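Local coordinates for protein glutathione S-transferase 2 (Heligmosomoides polygyrus, PDB 1TW9) that probably catalyses the conjugation of glutathione to electrophilic substrates of the RX type, releasing a halide and a proton, at residues T137-L140 and K141-S144; K152-W155 and V156-L159; V164-M167 and T168-P172; K195-I198 and E199-P202. All blocks are in the same frame, centred on the assembly; numbering follows the deposited sequence.

Contact 1. Residues T137-L140 and K141-S144. Unlike the reference sequence in segment 137-140: Leu140 (reference Pro).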
ATOM      1  N   THR A 137     -18.290  -6.963   2.151  1.00 32.41           N
ATOM      2  CA  THR A 137     -19.565  -7.186   2.838  1.00 31.85           C
ATOM      3  C   THR A 137     -19.395  -7.720   4.271  1.00 30.86           C
ATOM      4  O   THR A 137     -20.075  -7.278   5.221  1.00 29.78           O
ATOM      5  CB  THR A 137     -20.407  -8.127   2.014  1.00 30.93           C
ATOM      6  OG1 THR A 137     -20.729  -7.472   0.766  1.00 33.70           O
ATOM      7  CG2 THR A 137     -21.757  -8.334   2.694  1.00 30.31           C
ATOM      8  N   LYS A 138     -18.438  -8.622   4.439  1.00 30.99           N
ATOM      9  CA  LYS A 138     -18.094  -9.160   5.737  1.00 32.68           C
ATOM     10  C   LYS A 138     -17.625  -8.045   6.685  1.00 31.41           C
ATOM     11  O   LYS A 138     -18.073  -8.012   7.800  1.00 31.71           O
ATOM     12  CB  LYS A 138     -17.061 -10.256   5.539  1.00 32.95           C
ATOM     13  CG  LYS A 138     -16.385 -10.733   6.685  1.00 35.53           C
ATOM     14  CD  LYS A 138     -15.457 -11.919   6.269  1.00 35.86           C
ATOM     15  CE  LYS A 138     -14.054 -11.456   5.708  1.00 37.34           C
ATOM     16  NZ  LYS A 138     -13.303 -12.759   5.448  1.00 39.00           N
ATOM     17  N   PHE A 139     -16.799  -7.119   6.203  1.00 31.50           N
ATOM     18  CA  PHE A 139     -16.406  -5.974   6.996  1.00 30.79           C
ATOM     19  C   PHE A 139     -17.607  -5.047   7.330  1.00 31.22           C
ATOM     20  O   PHE A 139     -17.782  -4.630   8.487  1.00 30.40           O
ATOM     21  CB  PHE A 139     -15.269  -5.226   6.290  1.00 30.92           C
ATOM     22  CG  PHE A 139     -13.927  -5.824   6.549  1.00 30.74           C
ATOM     23  CD1 PHE A 139     -13.495  -6.933   5.886  1.00 31.82           C
ATOM     24  CD2 PHE A 139     -13.054  -5.240   7.490  1.00 32.37           C
ATOM     25  CE1 PHE A 139     -12.234  -7.473   6.086  1.00 31.79           C
ATOM     26  CE2 PHE A 139     -11.797  -5.811   7.723  1.00 31.68           C
ATOM     27  CZ  PHE A 139     -11.380  -6.923   7.046  1.00 31.84           C
ATOM     28  N   LEU A 140     -18.429  -4.735   6.326  1.00 30.42           N
ATOM     29  CA  LEU A 140     -19.622  -3.922   6.569  1.00 31.74           C
ATOM     30  C   LEU A 140     -20.536  -4.566   7.576  1.00 31.67           C
ATOM     31  O   LEU A 140     -21.066  -3.921   8.522  1.00 33.28           O
ATOM     32  CB  LEU A 140     -20.385  -3.695   5.282  1.00 31.81           C
ATOM     33  CG  LEU A 140     -19.560  -2.912   4.290  1.00 33.06           C
ATOM     34  CD1 LEU A 140     -20.102  -2.881   2.848  1.00 32.38           C
ATOM     35  CD2 LEU A 140     -19.393  -1.462   4.749  1.00 32.97           C
ATOM     36  N   LYS A 141     -20.807  -5.833   7.408  1.00 32.32           N
ATOM     37  CA  LYS A 141     -21.836  -6.344   8.269  1.00 33.18           C
ATOM     38  C   LYS A 141     -21.373  -6.556   9.735  1.00 32.34           C
ATOM     39  O   LYS A 141     -22.203  -6.640  10.627  1.00 32.80           O
ATOM     40  CB  LYS A 141     -22.618  -7.458   7.647  1.00 34.21           C
ATOM     41  CG  LYS A 141     -21.910  -8.703   7.388  1.00 38.57           C
ATOM     42  CD  LYS A 141     -22.661  -9.448   6.232  1.00 40.44           C
ATOM     43  CE  LYS A 141     -24.160  -9.170   6.120  1.00 43.86           C
ATOM     44  NZ  LYS A 141     -24.484  -8.867   4.686  1.00 40.85           N
ATOM     45  N   LYS A 142     -20.069  -6.549   9.991  1.00 33.26           N
ATOM     46  CA  LYS A 142     -19.633  -6.640  11.391  1.00 33.53           C
ATOM     47  C   LYS A 142     -19.469  -5.311  12.070  1.00 34.83           C
ATOM     48  O   LYS A 142     -19.197  -5.268  13.270  1.00 33.42           O
ATOM     49  CB  LYS A 142     -18.375  -7.464  11.523  1.00 34.16           C
ATOM     50  CG  LYS A 142     -17.134  -6.831  11.058  1.00 34.72           C
ATOM     51  CD  LYS A 142     -16.018  -7.828  11.222  1.00 39.12           C
ATOM     52  CE  LYS A 142     -14.760  -7.412  10.507  1.00 41.49           C
ATOM     53  NZ  LYS A 142     -13.721  -8.501  10.720  1.00 42.26           N
ATOM     54  N   ASN A 143     -19.696  -4.236  11.322  1.00 33.10           N
ATOM     55  CA  ASN A 143     -19.573  -2.882  11.829  1.00 35.01           C
ATOM     56  C   ASN A 143     -20.916  -2.130  11.764  1.00 35.48           C
ATOM     57  O   ASN A 143     -21.432  -1.863  10.672  1.00 36.21           O
ATOM     58  CB  ASN A 143     -18.526  -2.231  10.958  1.00 35.54           C
ATOM     59  CG  ASN A 143     -18.038  -0.872  11.490  1.00 34.89           C
ATOM     60  OD1 ASN A 143     -17.093  -0.287  10.952  1.00 38.93           O
ATOM     61  ND2 ASN A 143     -18.672  -0.373  12.522  1.00 31.32           N
ATOM     62  N   SER A 144     -21.476  -1.773  12.913  1.00 35.49           N
ATOM     63  CA  SER A 144     -22.793  -1.133  12.952  1.00 35.17           C
ATOM     64  C   SER A 144     -22.866   0.302  12.401  1.00 34.34           C
ATOM     65  O   SER A 144     -23.954   0.844  12.203  1.00 34.91           O
ATOM     66  CB  SER A 144     -23.318  -1.127  14.403  1.00 35.64           C
ATOM     67  OG  SER A 144     -22.542  -0.248  15.195  1.00 38.32           O
TER

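Contact 2. Residues K152-W155 and V156-L159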
ATOM      1  N   LYS A 152     -16.260   6.142  11.841  1.00 31.17           N
ATOM      2  CA  LYS A 152     -16.160   7.363  11.078  1.00 30.64           C
ATOM      3  C   LYS A 152     -15.630   7.051   9.710  1.00 30.16           C
ATOM      4  O   LYS A 152     -14.991   6.020   9.465  1.00 31.06           O
ATOM      5  CB  LYS A 152     -15.204   8.271  11.818  1.00 31.54           C
ATOM      6  CG  LYS A 152     -14.933   9.589  11.233  1.00 35.39           C
ATOM      7  CD  LYS A 152     -13.859  10.262  12.092  1.00 34.98           C
ATOM      8  CE  LYS A 152     -13.543  11.711  11.600  1.00 36.94           C
ATOM      9  NZ  LYS A 152     -12.325  12.356  12.186  1.00 36.47           N
ATOM     10  N   ILE A 153     -15.940   7.911   8.780  1.00 29.63           N
ATOM     11  CA  ILE A 153     -15.546   7.739   7.402  1.00 30.73           C
ATOM     12  C   ILE A 153     -14.046   7.721   7.319  1.00 30.06           C
ATOM     13  O   ILE A 153     -13.336   8.477   8.066  1.00 29.30           O
ATOM     14  CB  ILE A 153     -16.145   8.893   6.569  1.00 30.03           C
ATOM     15  CG1 ILE A 153     -15.958   8.684   5.064  1.00 31.71           C
ATOM     16  CG2 ILE A 153     -15.573  10.225   6.953  1.00 34.13           C
ATOM     17  CD1 ILE A 153     -16.820   9.554   4.128  1.00 32.92           C
ATOM     18  N   SER A 154     -13.516   6.887   6.416  1.00 31.69           N
ATOM     19  CA  SER A 154     -12.063   6.851   6.210  1.00 30.75           C
ATOM     20  C   SER A 154     -11.791   6.900   4.710  1.00 31.90           C
ATOM     21  O   SER A 154     -12.703   6.662   3.883  1.00 31.52           O
ATOM     22  CB  SER A 154     -11.420   5.619   6.775  1.00 31.51           C
ATOM     23  OG  SER A 154     -11.869   4.451   6.109  1.00 32.72           O
ATOM     24  N   TRP A 155     -10.519   7.026   4.387  1.00 29.68           N
ATOM     25  CA  TRP A 155     -10.136   7.127   2.925  1.00 30.10           C
ATOM     26  C   TRP A 155     -10.445   5.844   2.170  1.00 31.67           C
ATOM     27  O   TRP A 155     -10.743   5.905   0.935  1.00 33.17           O
ATOM     28  CB  TRP A 155      -8.678   7.490   2.771  1.00 31.09           C
ATOM     29  CG  TRP A 155      -7.680   6.525   3.320  1.00 30.82           C
ATOM     30  CD1 TRP A 155      -7.246   6.396   4.628  1.00 30.03           C
ATOM     31  CD2 TRP A 155      -6.854   5.641   2.546  1.00 30.15           C
ATOM     32  NE1 TRP A 155      -6.228   5.455   4.697  1.00 30.43           N
ATOM     33  CE2 TRP A 155      -6.008   4.945   3.443  1.00 29.78           C
ATOM     34  CE3 TRP A 155      -6.839   5.274   1.206  1.00 31.86           C
ATOM     35  CZ2 TRP A 155      -5.102   3.964   3.022  1.00 30.13           C
ATOM     36  CZ3 TRP A 155      -5.914   4.324   0.803  1.00 29.86           C
ATOM     37  CH2 TRP A 155      -5.065   3.694   1.696  1.00 32.54           C
ATOM     38  N   VAL A 156     -10.444   4.710   2.835  1.00 32.58           N
ATOM     39  CA  VAL A 156     -10.790   3.431   2.108  1.00 32.23           C
ATOM     40  C   VAL A 156     -12.299   3.400   1.822  1.00 32.25           C
ATOM     41  O   VAL A 156     -12.722   2.870   0.799  1.00 32.60           O
ATOM     42  CB  VAL A 156     -10.323   2.120   2.772  1.00 32.33           C
ATOM     43  CG1 VAL A 156     -11.175   1.775   4.043  1.00 32.52           C
ATOM     44  CG2 VAL A 156     -10.347   0.999   1.748  1.00 33.71           C
ATOM     45  N   ASP A 157     -13.148   3.976   2.674  1.00 32.53           N
ATOM     46  CA  ASP A 157     -14.566   4.148   2.308  1.00 32.66           C
ATOM     47  C   ASP A 157     -14.706   4.938   0.983  1.00 32.84           C
ATOM     48  O   ASP A 157     -15.472   4.557   0.094  1.00 31.57           O
ATOM     49  CB  ASP A 157     -15.325   4.907   3.364  1.00 32.36           C
ATOM     50  CG  ASP A 157     -15.499   4.154   4.620  1.00 34.42           C
ATOM     51  OD1 ASP A 157     -16.008   2.975   4.615  1.00 33.02           O
ATOM     52  OD2 ASP A 157     -15.166   4.761   5.709  1.00 35.32           O
ATOM     53  N   LEU A 158     -13.980   6.037   0.871  1.00 32.41           N
ATOM     54  CA  LEU A 158     -13.913   6.838  -0.344  1.00 33.07           C
ATOM     55  C   LEU A 158     -13.430   6.058  -1.551  1.00 31.92           C
ATOM     56  O   LEU A 158     -14.022   6.195  -2.648  1.00 31.90           O
ATOM     57  CB  LEU A 158     -13.053   8.144  -0.221  1.00 33.21           C
ATOM     58  CG  LEU A 158     -13.404   9.101   0.871  1.00 33.41           C
ATOM     59  CD1 LEU A 158     -12.385  10.142   1.008  1.00 31.41           C
ATOM     60  CD2 LEU A 158     -14.732   9.639   0.651  1.00 36.41           C
ATOM     61  N   LEU A 159     -12.377   5.269  -1.399  1.00 32.92           N
ATOM     62  CA  LEU A 159     -11.792   4.547  -2.507  1.00 33.27           C
ATOM     63  C   LEU A 159     -12.800   3.464  -3.002  1.00 32.39           C
ATOM     64  O   LEU A 159     -13.018   3.328  -4.212  1.00 32.55           O
ATOM     65  CB  LEU A 159     -10.523   3.922  -1.972  1.00 33.49           C
ATOM     66  CG  LEU A 159      -9.669   3.118  -2.903  1.00 34.52           C
ATOM     67  CD1 LEU A 159      -9.123   4.029  -3.991  1.00 36.00           C
ATOM     68  CD2 LEU A 159      -8.565   2.448  -2.175  1.00 33.70           C
TER
HETATM   69  O   HOH W   1     -13.865   3.277   7.493  1.00 21.00           O

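Contact 3. Residues V164-M167 and T168-P172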
ATOM      1  N   VAL A 164     -17.098   1.416  -6.787  1.00 30.12           N
ATOM      2  CA  VAL A 164     -18.405   0.784  -6.889  1.00 30.69           C
ATOM      3  C   VAL A 164     -19.373   1.643  -7.722  1.00 31.50           C
ATOM      4  O   VAL A 164     -20.107   1.104  -8.549  1.00 31.66           O
ATOM      5  CB  VAL A 164     -18.927   0.418  -5.450  1.00 31.35           C
ATOM      6  CG1 VAL A 164     -20.385  -0.064  -5.507  1.00 30.28           C
ATOM      7  CG2 VAL A 164     -18.024  -0.636  -4.841  1.00 31.79           C
ATOM      8  N   ALA A 165     -19.333   2.961  -7.539  1.00 29.84           N
ATOM      9  CA  ALA A 165     -20.144   3.891  -8.315  1.00 30.85           C
ATOM     10  C   ALA A 165     -19.798   3.837  -9.772  1.00 31.44           C
ATOM     11  O   ALA A 165     -20.660   3.736 -10.660  1.00 31.80           O
ATOM     12  CB  ALA A 165     -19.974   5.338  -7.783  1.00 31.58           C
ATOM     13  N   ASP A 166     -18.503   3.871 -10.030  1.00 31.15           N
ATOM     14  CA  ASP A 166     -17.989   3.806 -11.365  1.00 32.06           C
ATOM     15  C   ASP A 166     -18.357   2.508 -12.059  1.00 30.98           C
ATOM     16  O   ASP A 166     -18.886   2.537 -13.185  1.00 32.37           O
ATOM     17  CB  ASP A 166     -16.491   3.885 -11.314  1.00 32.48           C
ATOM     18  CG  ASP A 166     -15.852   3.832 -12.687  1.00 37.89           C
ATOM     19  OD1 ASP A 166     -16.450   4.254 -13.697  1.00 38.15           O
ATOM     20  OD2 ASP A 166     -14.708   3.358 -12.824  1.00 45.99           O
ATOM     21  N   MET A 167     -18.067   1.380 -11.430  1.00 31.21           N
ATOM     22  CA  MET A 167     -18.417   0.088 -12.050  1.00 31.14           C
ATOM     23  C   MET A 167     -19.927  -0.077 -12.247  1.00 32.21           C
ATOM     24  O   MET A 167     -20.358  -0.683 -13.252  1.00 33.52           O
ATOM     25  CB  MET A 167     -17.862  -1.070 -11.225  1.00 31.77           C
ATOM     26  CG  MET A 167     -16.347  -1.122 -11.127  1.00 32.82           C
ATOM     27  SD  MET A 167     -15.578  -1.259 -12.766  1.00 36.82           S
ATOM     28  CE  MET A 167     -15.107   0.451 -12.871  1.00 41.07           C
ATOM     29  N   THR A 168     -20.738   0.374 -11.282  1.00 30.93           N
ATOM     30  CA  THR A 168     -22.186   0.229 -11.408  1.00 31.85           C
ATOM     31  C   THR A 168     -22.707   1.123 -12.516  1.00 32.27           C
ATOM     32  O   THR A 168     -23.619   0.769 -13.197  1.00 31.74           O
ATOM     33  CB  THR A 168     -22.890   0.519 -10.110  1.00 32.43           C
ATOM     34  OG1 THR A 168     -22.356  -0.327  -9.107  1.00 30.27           O
ATOM     35  CG2 THR A 168     -24.378   0.147 -10.145  1.00 35.21           C
ATOM     36  N   ASN A 169     -22.139   2.302 -12.693  1.00 32.24           N
ATOM     37  CA  ASN A 169     -22.455   3.100 -13.892  1.00 34.20           C
ATOM     38  C   ASN A 169     -22.187   2.324 -15.183  1.00 34.14           C
ATOM     39  O   ASN A 169     -23.031   2.289 -16.089  1.00 35.59           O
ATOM     40  CB  ASN A 169     -21.695   4.429 -13.905  1.00 34.16           C
ATOM     41  CG  ASN A 169     -22.254   5.399 -12.928  1.00 39.52           C
ATOM     42  OD1 ASN A 169     -23.446   5.334 -12.611  1.00 46.03           O
ATOM     43  ND2 ASN A 169     -21.425   6.349 -12.463  1.00 40.95           N
ATOM     44  N   ARG A 170     -21.057   1.647 -15.255  1.00 33.27           N
ATOM     45  CA  ARG A 170     -20.688   0.917 -16.472  1.00 33.28           C
ATOM     46  C   ARG A 170     -21.450  -0.404 -16.666  1.00 32.77           C
ATOM     47  O   ARG A 170     -21.825  -0.785 -17.779  1.00 31.86           O
ATOM     48  CB  ARG A 170     -19.200   0.605 -16.415  1.00 33.87           C
ATOM     49  CG  ARG A 170     -18.318   1.803 -16.331  1.00 34.07           C
ATOM     50  CD  ARG A 170     -16.874   1.429 -16.272  1.00 35.16           C
ATOM     51  NE  ARG A 170     -15.984   2.560 -16.118  1.00 35.46           N
ATOM     52  CZ  ARG A 170     -15.477   3.304 -17.124  1.00 39.32           C
ATOM     53  NH1 ARG A 170     -15.767   3.075 -18.392  1.00 36.99           N
ATOM     54  NH2 ARG A 170     -14.650   4.301 -16.829  1.00 40.56           N
ATOM     55  N   VAL A 171     -21.666  -1.093 -15.560  1.00 32.58           N
ATOM     56  CA  VAL A 171     -22.242  -2.409 -15.518  1.00 31.94           C
ATOM     57  C   VAL A 171     -23.261  -2.442 -14.391  1.00 32.04           C
ATOM     58  O   VAL A 171     -22.889  -2.765 -13.234  1.00 28.61           O
ATOM     59  CB  VAL A 171     -21.146  -3.433 -15.267  1.00 32.67           C
ATOM     60  CG1 VAL A 171     -21.714  -4.846 -15.126  1.00 30.98           C
ATOM     61  CG2 VAL A 171     -20.084  -3.373 -16.423  1.00 31.94           C
ATOM     62  N   PRO A 172     -24.526  -2.087 -14.686  1.00 32.06           N
ATOM     63  CA  PRO A 172     -25.580  -2.045 -13.653  1.00 33.11           C
ATOM     64  C   PRO A 172     -25.646  -3.273 -12.755  1.00 33.35           C
ATOM     65  O   PRO A 172     -25.915  -3.116 -11.550  1.00 35.56           O
ATOM     66  CB  PRO A 172     -26.856  -1.912 -14.468  1.00 33.47           C
ATOM     67  CG  PRO A 172     -26.448  -1.146 -15.641  1.00 33.56           C
ATOM     68  CD  PRO A 172     -25.046  -1.621 -15.984  1.00 32.89           C
TER
HETATM   69  O   HOH W   2     -23.408   4.088  -9.749  1.00 34.65           O

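Contact 4. Residues K195-I198 and E199-P202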
ATOM      1  N   LYS A 195     -20.496  14.685  -2.177  1.00 29.14           N
ATOM      2  CA  LYS A 195     -21.557  14.951  -3.147  1.00 29.96           C
ATOM      3  C   LYS A 195     -21.299  16.197  -3.925  1.00 29.47           C
ATOM      4  O   LYS A 195     -21.429  16.204  -5.128  1.00 30.17           O
ATOM      5  CB  LYS A 195     -22.877  15.134  -2.401  1.00 29.05           C
ATOM      6  CG  LYS A 195     -24.141  15.268  -3.262  1.00 31.11           C
ATOM      7  CD  LYS A 195     -25.390  15.398  -2.370  1.00 31.77           C
ATOM      8  CE  LYS A 195     -26.641  15.803  -3.171  1.00 36.14           C
ATOM      9  NZ  LYS A 195     -27.874  15.236  -2.593  1.00 43.05           N
ATOM     10  N   LYS A 196     -20.899  17.240  -3.206  1.00 29.87           N
ATOM     11  CA  LYS A 196     -20.576  18.534  -3.848  1.00 30.24           C
ATOM     12  C   LYS A 196     -19.418  18.397  -4.830  1.00 29.93           C
ATOM     13  O   LYS A 196     -19.459  18.934  -5.977  1.00 29.91           O
ATOM     14  CB  LYS A 196     -20.177  19.538  -2.807  1.00 32.43           C
ATOM     15  CG  LYS A 196     -19.929  20.923  -3.372  1.00 38.62           C
ATOM     16  CD  LYS A 196     -19.165  21.742  -2.358  1.00 44.13           C
ATOM     17  CE  LYS A 196     -19.346  23.263  -2.516  1.00 47.81           C
ATOM     18  NZ  LYS A 196     -18.216  24.014  -1.871  1.00 47.93           N
ATOM     19  N   TRP A 197     -18.403  17.657  -4.441  1.00 29.95           N
ATOM     20  CA  TRP A 197     -17.242  17.452  -5.313  1.00 30.82           C
ATOM     21  C   TRP A 197     -17.684  16.649  -6.548  1.00 30.82           C
ATOM     22  O   TRP A 197     -17.301  16.983  -7.659  1.00 31.79           O
ATOM     23  CB  TRP A 197     -16.095  16.727  -4.603  1.00 31.30           C
ATOM     24  CG  TRP A 197     -15.047  16.239  -5.540  1.00 30.86           C
ATOM     25  CD1 TRP A 197     -14.776  14.970  -5.827  1.00 28.40           C
ATOM     26  CD2 TRP A 197     -14.182  17.035  -6.372  1.00 28.38           C
ATOM     27  NE1 TRP A 197     -13.781  14.879  -6.767  1.00 29.89           N
ATOM     28  CE2 TRP A 197     -13.389  16.155  -7.110  1.00 29.29           C
ATOM     29  CE3 TRP A 197     -14.026  18.409  -6.609  1.00 29.45           C
ATOM     30  CZ2 TRP A 197     -12.460  16.583  -8.057  1.00 31.65           C
ATOM     31  CZ3 TRP A 197     -13.046  18.790  -7.503  1.00 30.74           C
ATOM     32  CH2 TRP A 197     -12.333  17.898  -8.244  1.00 31.85           C
ATOM     33  N   ILE A 198     -18.450  15.596  -6.339  1.00 30.93           N
ATOM     34  CA  ILE A 198     -18.902  14.762  -7.472  1.00 31.47           C
ATOM     35  C   ILE A 198     -19.728  15.559  -8.461  1.00 32.09           C
ATOM     36  O   ILE A 198     -19.526  15.441  -9.725  1.00 31.86           O
ATOM     37  CB  ILE A 198     -19.596  13.502  -6.973  1.00 32.50           C
ATOM     38  CG1 ILE A 198     -18.571  12.618  -6.260  1.00 33.36           C
ATOM     39  CG2 ILE A 198     -20.277  12.805  -8.139  1.00 33.59           C
ATOM     40  CD1 ILE A 198     -19.205  11.442  -5.587  1.00 35.19           C
ATOM     41  N   GLU A 199     -20.566  16.477  -7.946  1.00 30.53           N
ATOM     42  CA  GLU A 199     -21.387  17.323  -8.774  1.00 33.76           C
ATOM     43  C   GLU A 199     -20.583  18.301  -9.590  1.00 32.89           C
ATOM     44  O   GLU A 199     -21.079  18.710 -10.645  1.00 33.71           O
ATOM     45  CB  GLU A 199     -22.358  18.148  -7.929  1.00 33.48           C
ATOM     46  CG  GLU A 199     -23.401  17.324  -7.257  1.00 37.72           C
ATOM     47  CD  GLU A 199     -24.244  18.149  -6.300  1.00 37.84           C
ATOM     48  OE1 GLU A 199     -23.893  19.336  -5.978  1.00 42.56           O
ATOM     49  OE2 GLU A 199     -25.243  17.586  -5.869  1.00 42.91           O
ATOM     50  N   THR A 200     -19.399  18.682  -9.102  1.00 32.99           N
ATOM     51  CA  THR A 200     -18.569  19.725  -9.671  1.00 33.54           C
ATOM     52  C   THR A 200     -17.262  19.323 -10.350  1.00 32.79           C
ATOM     53  O   THR A 200     -16.645  20.166 -11.030  1.00 34.71           O
ATOM     54  CB  THR A 200     -18.254  20.827  -8.667  1.00 35.75           C
ATOM     55  OG1 THR A 200     -17.480  20.325  -7.581  1.00 33.62           O
ATOM     56  CG2 THR A 200     -19.515  21.366  -8.049  1.00 37.75           C
ATOM     57  N   ARG A 201     -16.873  18.069 -10.242  1.00 30.56           N
ATOM     58  CA  ARG A 201     -15.586  17.668 -10.802  1.00 29.30           C
ATOM     59  C   ARG A 201     -15.721  17.645 -12.315  1.00 29.01           C
ATOM     60  O   ARG A 201     -16.810  17.506 -12.827  1.00 27.76           O
ATOM     61  CB  ARG A 201     -15.142  16.316 -10.278  1.00 30.15           C
ATOM     62  CG  ARG A 201     -16.059  15.238 -10.608  1.00 29.60           C
ATOM     63  CD  ARG A 201     -15.618  13.957  -9.959  1.00 31.90           C
ATOM     64  NE  ARG A 201     -16.577  12.930 -10.277  1.00 29.96           N
ATOM     65  CZ  ARG A 201     -16.611  11.762  -9.695  1.00 33.37           C
ATOM     66  NH1 ARG A 201     -17.565  10.902 -10.041  1.00 35.66           N
ATOM     67  NH2 ARG A 201     -15.748  11.427  -8.774  1.00 35.21           N
ATOM     68  N   PRO A 202     -14.604  17.749 -13.031  1.00 27.71           N
ATOM     69  CA  PRO A 202     -14.597  17.556 -14.485  1.00 27.85           C
ATOM     70  C   PRO A 202     -15.124  16.199 -14.855  1.00 28.39           C
ATOM     71  O   PRO A 202     -14.777  15.215 -14.161  1.00 28.05           O
ATOM     72  CB  PRO A 202     -13.118  17.689 -14.836  1.00 28.33           C
ATOM     73  CG  PRO A 202     -12.559  18.599 -13.764  1.00 29.54           C
ATOM     74  CD  PRO A 202     -13.255  18.119 -12.533  1.00 29.75           C
TER
HETATM   75  O   HOH W   3     -19.078  16.154 -12.309  1.00 27.24           O

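Contact 1. Residues T137-L140 and K141-S144
Lys142 sets its CG between the backbone N and the carbonyl carbon (chi1 73°) and then runs out fully extended, a course that lays its chain alongside Phe139, both side chains pointing the same way. Phe139, with CG beside its backbone N, presents one ring face to that chain. CE lies above the face near the rim, 4.1 Å from Phe139 CD2, and the ammonium comes further in: Lys142 NZ sits 4.6 Å from the ring centroid and only 14° off the normal, a cation-pi contact between residues three apart. On another side of the same turn Lys141 bends in its outer chain and crosses the methyl of Thr137, with NZ 3.4 Å from Thr137 CG2. The charge itself is taken by Glu180 of helix 179-189 in a salt bridge. These side chains belong to the last turns of helix 119-142, in the all-helical C-terminal domain of the glutathione transferase fold. The backbone changes pattern here. Lys141 N still makes a regular helical bond to Thr137 O at 2.7 Å, whereas Lys142 N is shared weakly between Lys138 O and Phe139 O. Asn143 N then bonds to Leu140 O at 3.1 Å, three residues back. Leu140, where the reference sequence has proline, turns its side chain to Val181 and His184 of helix 179-189. Lys138 reaches the second subunit, packing on its Phe46 and giving a hydrogen bond from NZ to the carbonyl oxygen of its Pro47.

Contact 2. Residues K152-W155 and V156-L159
Asp157 reaches back across the start of helix 155-170 to Ser154, the N-cap residue, while the side chain of Ile153 runs obliquely across that of Asp157 and at about a right angle to that of Leu158. Asp157 OD2 offers its anti lone pair to Ser154 N, which donates over 2.8 Å. This is one half of a capping box; the Ser154 hydroxyl, set between its backbone N and carbonyl carbon (chi1 64°), meets a water, which lies 2.7 Å from Ser154 OG and donates to Asp157 OD2. Just outside the cap, Ile153 CD1 touches Leu158 CD2 at 4.1 Å, the pairing of a hydrophobic staple. Staple and capping box at this helix start are a known feature of glutathione transferases. The Trp155 indole packs among helices 16-24, 64-75 and 82-101. Asp157 OD1 accepts from His184 NE2 and Leu148 N, so both carboxylate oxygens are held. With an alanine at this position, Ser154 N, His184 NE2 and Leu148 N would probably lose their carboxylate acceptor. The buried carboxylate, gripped by several donors and placed at a helix N terminus, is likely to be stabilised as the anion.

Contact 3. Residues V164-M167 and T168-P172
Val164 to Arg170 form the closing turns of helix 155-170, and four successive i to i+4 bonds run from Thr168 N, Asn169 N, Arg170 N and Val171 N back to the carbonyls of Val164, Ala165, Asp166 and Met167. The bond from Val171 N to Met167 O is 2.7 Å, and Val171 is the first residue to leave helical geometry. Thr168 adds its hydroxyl: with OG1 beside its backbone N (chi1 -56°), it donates to Val164 O at 2.7 Å. Its amide and hydroxyl reach that oxygen from opposite faces of the carbonyl plane, so the threonine holds it twice. Two residues further along, Asp166 and Arg170 cross obliquely in a salt bridge, Asp166 OD1 lying 3.0 Å from Arg170 NE. The bond meets the syn side of the oxygen from out of the carboxylate plane, and the two flat groups stand 74° apart, so this is no coplanar, doubly bonded pair. Arg170 NH2 is committed to the carbonyl of Pro205, tying the bridge to the chain's C-terminal tail. Met167, bent in its outer chain, brings CE within 4.0 Å of Arg170 CD. A water donates to Ala165 O and, weakly, to Asn169 OD1. Val164 and Ala165 face helix 179-189 at Val181 and Met185, Met167 packs on Met102 and Tyr174, and Val171 rests against Lys121 and Leu125 of helix 119-142.

Contact 4. Residues K195-I198 and E199-P202
Lys196 O is held twice by Thr200: the hydroxyl OG1 donates at 2.9 Å and the amide N adds a weak bond at 3.1 Å. This is the C-terminal end of helix 192-200, where the helical domain of the glutathione transferase fold meets the thioredoxin-like domain. Trp197 O is likewise shared, taking a bond from Thr200 N and a weak one from Arg201 N as the chain leaves the helix. Arg201 then turns back over the indole. Its CB lies over one face of the six-membered ring, 3.7 Å from the centroid and 20° off the normal, a CH-pi contact. CG is set between the backbone N and carbonyl carbon (chi1 61°), and from there the extended chain runs alongside Ile198, whose CG1 covers one face of the guanidinium near its rim; indole and guanidinium planes stand 85° apart. Arg201 NH2 forms salt bridges with Glu16 and Glu162, and Trp197 NE1 donates to the same Glu16 OE2, so tryptophan and arginine share one acid of helix 16-24. A serine in place of Arg201 would probably leave Glu16 and Glu162 without this counter-charge and uncover the side of Ile198 on which the guanidinium lies. At the helix end, one water donates to both Ile198 O and Arg201 O, 2.7 Å from each.

Overall arrangement
The four contacts follow one another along the C-terminal domain; each is a local pairing within one continuous stretch, so none closes a long loop, and none nests in or crosses another. Contact 1 lies at the far end of helix 119-142, beside the second subunit. The loop after it leads into contact 2, which starts helix 155-170, and contact 3 finishes that same helix, the two centres about 18 Å apart. Helix 179-189 comes next and faces contacts 1, 2 and 3, with His184 near both of the first two. Contact 4 closes helix 192-200, about 28 Å from contact 1 between centres. Contacts 2 and 4 both lean on helix 16-24, joining the helical domain to the thioredoxin-like one.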